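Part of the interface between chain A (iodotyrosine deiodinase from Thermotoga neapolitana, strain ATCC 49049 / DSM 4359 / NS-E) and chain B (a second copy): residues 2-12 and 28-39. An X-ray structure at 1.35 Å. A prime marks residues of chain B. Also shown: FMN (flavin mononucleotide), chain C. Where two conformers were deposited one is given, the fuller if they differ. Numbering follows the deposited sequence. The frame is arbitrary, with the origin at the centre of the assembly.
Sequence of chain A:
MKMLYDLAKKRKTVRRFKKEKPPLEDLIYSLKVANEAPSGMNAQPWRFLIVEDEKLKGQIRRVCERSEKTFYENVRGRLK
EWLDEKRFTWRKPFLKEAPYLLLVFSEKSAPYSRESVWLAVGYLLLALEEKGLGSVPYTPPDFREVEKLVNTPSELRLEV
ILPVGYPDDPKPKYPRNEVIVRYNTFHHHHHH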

# COMPACT_ATOMS: atom_id res chain seq x y z
N LYS A 2 19.08 3.55 -14.47
CA LYS A 2 17.94 3.90 -13.63
C LYS A 2 16.83 2.85 -13.68
O LYS A 2 16.18 2.67 -14.71
CB LYS A 2 17.36 5.26 -14.05
CG LYS A 2 18.29 6.44 -13.83
CD LYS A 2 17.59 7.75 -14.13
CE LYS A 2 18.44 8.95 -13.77
NZ LYS A 2 17.72 10.23 -13.99
N MET A 3 16.63 2.15 -12.57
CA MET A 3 15.52 1.21 -12.44
C MET A 3 14.68 1.59 -11.24
O MET A 3 15.16 2.25 -10.31
CB MET A 3 16.04 -0.22 -12.28
CG MET A 3 16.85 -0.75 -13.45
SD MET A 3 15.88 -0.97 -14.96
CE MET A 3 14.64 -2.14 -14.41
N LEU A 4 13.41 1.18 -11.25
CA LEU A 4 12.55 1.38 -10.09
C LEU A 4 13.19 0.73 -8.87
O LEU A 4 13.10 1.24 -7.76
CB LEU A 4 11.18 0.77 -10.35
CG LEU A 4 10.16 0.96 -9.22
CD1 LEU A 4 9.80 2.43 -9.08
CD2 LEU A 4 8.92 0.12 -9.47
N TYR A 5 13.85 -0.41 -9.09
CA TYR A 5 14.53 -1.09 -8.00
C TYR A 5 15.53 -0.17 -7.30
O TYR A 5 15.61 -0.17 -6.08
CB TYR A 5 15.26 -2.35 -8.48
CG TYR A 5 16.03 -3.01 -7.37
CD1 TYR A 5 15.38 -3.82 -6.44
CD2 TYR A 5 17.40 -2.80 -7.22
CE1 TYR A 5 16.07 -4.41 -5.40
CE2 TYR A 5 18.10 -3.39 -6.18
CZ TYR A 5 17.43 -4.20 -5.27
OH TYR A 5 18.11 -4.79 -4.24
N ASP A 6 16.28 0.60 -8.08
CA ASP A 6 17.27 1.50 -7.50
C ASP A 6 16.60 2.56 -6.63
O ASP A 6 17.12 2.95 -5.59
CB ASP A 6 18.10 2.14 -8.61
CG ASP A 6 18.88 1.11 -9.41
OD1 ASP A 6 19.49 0.21 -8.80
OD2 ASP A 6 18.86 1.20 -10.66
N LEU A 7 15.44 3.03 -7.07
CA LEU A 7 14.71 4.04 -6.32
C LEU A 7 14.19 3.45 -5.01
O LEU A 7 14.34 4.03 -3.93
CB LEU A 7 13.54 4.56 -7.16
CG LEU A 7 12.73 5.71 -6.57
CD1 LEU A 7 13.55 7.00 -6.54
CD2 LEU A 7 11.46 5.89 -7.38
N ALA A 8 13.56 2.28 -5.12
CA ALA A 8 13.07 1.56 -3.95
C ALA A 8 14.20 1.22 -2.98
O ALA A 8 14.06 1.33 -1.77
CB ALA A 8 12.32 0.30 -4.37
N LYS A 9 15.33 0.80 -3.53
CA LYS A 9 16.45 0.40 -2.70
C LYS A 9 16.99 1.59 -1.91
O LYS A 9 17.29 1.47 -0.73
CB LYS A 9 17.56 -0.24 -3.54
CG LYS A 9 18.63 -0.89 -2.68
CD LYS A 9 19.75 -1.50 -3.50
CE LYS A 9 20.60 -2.41 -2.63
NZ LYS A 9 20.56 -2.02 -1.18
N LYS A 10 17.12 2.73 -2.58
CA LYS A 10 17.70 3.91 -1.95
C LYS A 10 16.77 4.51 -0.89
O LYS A 10 17.24 5.03 0.13
CB LYS A 10 18.03 4.98 -3.00
CG LYS A 10 19.31 4.73 -3.76
CD LYS A 10 19.42 5.66 -4.96
CE LYS A 10 20.55 5.23 -5.89
NZ LYS A 10 20.58 6.03 -7.14
N ARG A 11 15.47 4.43 -1.13
CA ARG A 11 14.50 5.07 -0.25
C ARG A 11 14.55 4.43 1.14
O ARG A 11 14.54 3.21 1.28
CB ARG A 11 13.10 5.00 -0.84
CG ARG A 11 12.09 5.89 -0.15
CD ARG A 11 11.23 5.11 0.84
NE ARG A 11 10.58 6.01 1.79
CZ ARG A 11 10.40 5.70 3.07
NH1 ARG A 11 10.79 4.53 3.53
NH2 ARG A 11 9.83 6.57 3.89
N LYS A 12 14.64 5.28 2.16
CA LYS A 12 14.72 4.81 3.53
C LYS A 12 13.98 5.78 4.43
O LYS A 12 13.60 6.87 4.00
CB LYS A 12 16.18 4.71 3.97
CG LYS A 12 16.93 6.03 3.94
CD LYS A 12 18.37 5.81 4.35
CE LYS A 12 19.15 7.11 4.42
NZ LYS A 12 19.33 7.75 3.09
N ILE B 28 10.08 -11.99 -10.29
CA ILE B 28 11.00 -11.95 -9.17
C ILE B 28 11.56 -10.54 -8.98
O ILE B 28 11.69 -10.07 -7.86
CB ILE B 28 12.14 -12.97 -9.33
CG1 ILE B 28 11.57 -14.39 -9.38
CG2 ILE B 28 13.13 -12.84 -8.18
CD1 ILE B 28 10.78 -14.79 -8.14
N TYR B 29 11.86 -9.86 -10.09
CA TYR B 29 12.30 -8.47 -10.01
C TYR B 29 11.27 -7.63 -9.25
O TYR B 29 11.62 -6.85 -8.36
CB TYR B 29 12.50 -7.89 -11.42
CG TYR B 29 12.67 -6.39 -11.44
CD1 TYR B 29 13.91 -5.82 -11.22
CD2 TYR B 29 11.59 -5.55 -11.66
CE1 TYR B 29 14.08 -4.45 -11.23
CE2 TYR B 29 11.75 -4.17 -11.67
CZ TYR B 29 13.00 -3.64 -11.45
OH TYR B 29 13.17 -2.27 -11.46
N SER B 30 10.00 -7.79 -9.58
CA SER B 30 8.97 -6.99 -8.95
C SER B 30 8.85 -7.29 -7.46
O SER B 30 8.56 -6.39 -6.65
CB SER B 30 7.65 -7.18 -9.69
OG SER B 30 7.84 -6.92 -11.08
N LEU B 31 9.11 -8.54 -7.08
CA LEU B 31 9.07 -8.92 -5.68
C LEU B 31 10.27 -8.33 -4.94
O LEU B 31 10.16 -7.94 -3.79
CB LEU B 31 9.06 -10.44 -5.51
CG LEU B 31 7.89 -11.15 -6.19
CD1 LEU B 31 7.90 -12.63 -5.82
CD2 LEU B 31 6.57 -10.52 -5.79
N LYS B 32 11.41 -8.26 -5.63
CA LYS B 32 12.59 -7.66 -5.03
C LYS B 32 12.41 -6.17 -4.84
O LYS B 32 12.87 -5.61 -3.84
CB LYS B 32 13.83 -7.97 -5.86
CG LYS B 32 14.19 -9.44 -5.81
CD LYS B 32 15.49 -9.73 -6.53
CE LYS B 32 15.90 -11.17 -6.34
NZ LYS B 32 17.18 -11.44 -7.04
N VAL B 33 11.72 -5.52 -5.77
CA VAL B 33 11.39 -4.11 -5.61
C VAL B 33 10.48 -3.95 -4.40
O VAL B 33 10.73 -3.11 -3.52
CB VAL B 33 10.70 -3.53 -6.86
CG1 VAL B 33 10.20 -2.13 -6.59
CG2 VAL B 33 11.68 -3.51 -8.03
N ALA B 34 9.44 -4.77 -4.33
CA ALA B 34 8.48 -4.67 -3.23
C ALA B 34 9.16 -4.91 -1.88
O ALA B 34 8.82 -4.27 -0.88
CB ALA B 34 7.34 -5.65 -3.42
N ASN B 35 10.14 -5.81 -1.86
CA ASN B 35 10.84 -6.18 -0.65
C ASN B 35 11.65 -5.03 -0.07
O ASN B 35 12.02 -5.05 1.11
CB ASN B 35 11.71 -7.41 -0.96
CG ASN B 35 12.33 -8.02 0.28
OD1 ASN B 35 11.61 -8.43 1.19
ND2 ASN B 35 13.66 -8.12 0.30
N GLU B 36 11.95 -4.04 -0.90
CA GLU B 36 12.68 -2.85 -0.46
C GLU B 36 11.78 -1.83 0.23
O GLU B 36 12.26 -0.85 0.79
CB GLU B 36 13.38 -2.19 -1.65
CG GLU B 36 14.56 -2.96 -2.19
CD GLU B 36 15.65 -3.11 -1.16
OE1 GLU B 36 15.84 -2.17 -0.34
OE2 GLU B 36 16.31 -4.17 -1.15
N ALA B 37 10.48 -2.06 0.18
CA ALA B 37 9.53 -1.16 0.82
C ALA B 37 9.72 -1.12 2.33
O ALA B 37 10.23 -2.07 2.94
CB ALA B 37 8.11 -1.57 0.49
N PRO B 38 9.30 -0.02 2.96
CA PRO B 38 9.25 0.05 4.42
C PRO B 38 8.17 -0.86 4.98
O PRO B 38 7.30 -1.33 4.25
CB PRO B 38 8.89 1.51 4.67
CG PRO B 38 8.08 1.89 3.47
CD PRO B 38 8.77 1.20 2.33
N SER B 39 8.23 -1.12 6.28
CA SER B 39 7.23 -1.93 6.94
C SER B 39 7.31 -1.67 8.43
O SER B 39 8.36 -1.27 8.93
CB SER B 39 7.41 -3.43 6.62
OG SER B 39 8.66 -3.91 7.07
N1 FMN C . 8.54 4.57 12.11
C2 FMN C . 8.47 5.25 13.29
O2 FMN C . 9.46 5.82 13.71
N3 FMN C . 7.30 5.32 14.00
C4 FMN C . 6.17 4.69 13.55
O4 FMN C . 5.13 4.76 14.21
C4A FMN C . 6.23 3.99 12.34
N5 FMN C . 5.11 3.36 11.85
C5A FMN C . 5.17 2.69 10.64
C6 FMN C . 4.03 2.07 10.15
C7 FMN C . 4.04 1.40 8.93
C7M FMN C . 2.77 0.76 8.45
C8 FMN C . 5.22 1.34 8.21
C8M FMN C . 5.27 0.62 6.89
C9 FMN C . 6.37 1.96 8.70
C9A FMN C . 6.36 2.64 9.92
N10 FMN C . 7.50 3.24 10.44
C10 FMN C . 7.42 3.95 11.62
C1' FMN C . 8.80 3.20 9.69
C2' FMN C . 9.47 1.82 9.87
O2' FMN C . 10.06 1.69 11.16
C3' FMN C . 10.50 1.62 8.76
O3' FMN C . 9.80 1.56 7.53
C4' FMN C . 11.36 0.36 8.93
O4' FMN C . 12.17 0.49 10.09
C5' FMN C . 12.25 0.14 7.72
O5' FMN C . 13.02 1.31 7.50
P FMN C . 14.08 1.39 6.30
O1P FMN C . 14.78 2.73 6.50
O2P FMN C . 13.34 1.40 4.99
O3P FMN C . 15.04 0.23 6.46
O HOH W 1 11.83 1.83 -0.26
O HOH W 2 18.27 -2.80 0.86

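The two stretches meet as a pair of helices running in nearly the same direction. Helix 4-10 of chain A lies beside the chain B helix that runs through Tyr29′ and Val33′, with 22° between their N-to-C directions and a closest axial approach of 8.8 Å. The CA atoms come nearest at Tyr5 and Val33′, 5.0 Å apart; one turn further on, the CA atoms of Lys9 and Glu36′ are 5.5 Å apart. Together the stretches bury 530 Å², and Glu36′, Tyr5 and Tyr29′ cover the most surface.

Tyr29′ engages the start of the chain A helix. Its CA-to-CB bond points sideways, but with chi1 at t the ring extends until its hydroxyl reaches the first turn. There Tyr5 N donates a hydrogen bond to Tyr29′ OH (3.1 Å, with an angle of 150° at the hydrogen). Amides in the first turn of a helix lack the usual carbonyl partner four residues earlier, so a side chain from the other subunit here takes up a donor that the helix leaves free. The same end is held from within chain A, where Met3, at the N-cap position, donates from its N to Asp6 OD2 (3.1 Å). Two apolar contacts accompany the bond near the hydroxyl end of the ring: Met3 CE lies 3.7 Å from Tyr29′ CZ, and Tyr5 CB lies 3.7 Å from Tyr29′ CE1.

Tyr5 carries the contact along the helix. Its CB packs against Val33′ CG2 at 3.8 Å, and its ring runs past the chain B helix with Val33′ CG2 and Lys32′ O at its edge, the latter 3.8 Å from Tyr5 CE1. At the far end of the ring, Tyr5 OH is 3.6 Å from Glu36′ OE2. Val33′ also fills the space between Leu4 and Ala8: its CG1 is 3.9 Å from Leu4 CD2 and 3.9 Å from Ala8 CB. Ala8 packs closely here, its CB also 3.8 Å from Glu36′ CB.

Glu36′ points toward chain A and covers the largest area of any residue in the contact. Its side chain runs across the chain A helix from Ala8 toward Lys9, with CB 3.6 Å from Ala8 O, while the bends at chi1 and chi2, both m, bring OE1 to 3.5 Å from Lys9 CA. The carboxylate and the lysine amine are linked through solvent: water 2 accepts from Lys9 NZ (3.2 Å) and donates to Glu36′ OE1 (2.8 Å). Water 1 joins the backbones, lying 2.7 Å from Ala8 O and 2.9 Å from Glu36′ O.

Beyond the helices, the end of the Arg11 side chain turns in to place NH1 3.7 Å from Pro38′ CB. The flavin lies close to both chains: Ser39′ N forms a weak hydrogen bond to FMN O3' (3.3 Å), and Lys12 CB approaches FMN O1P at 3.5 Å.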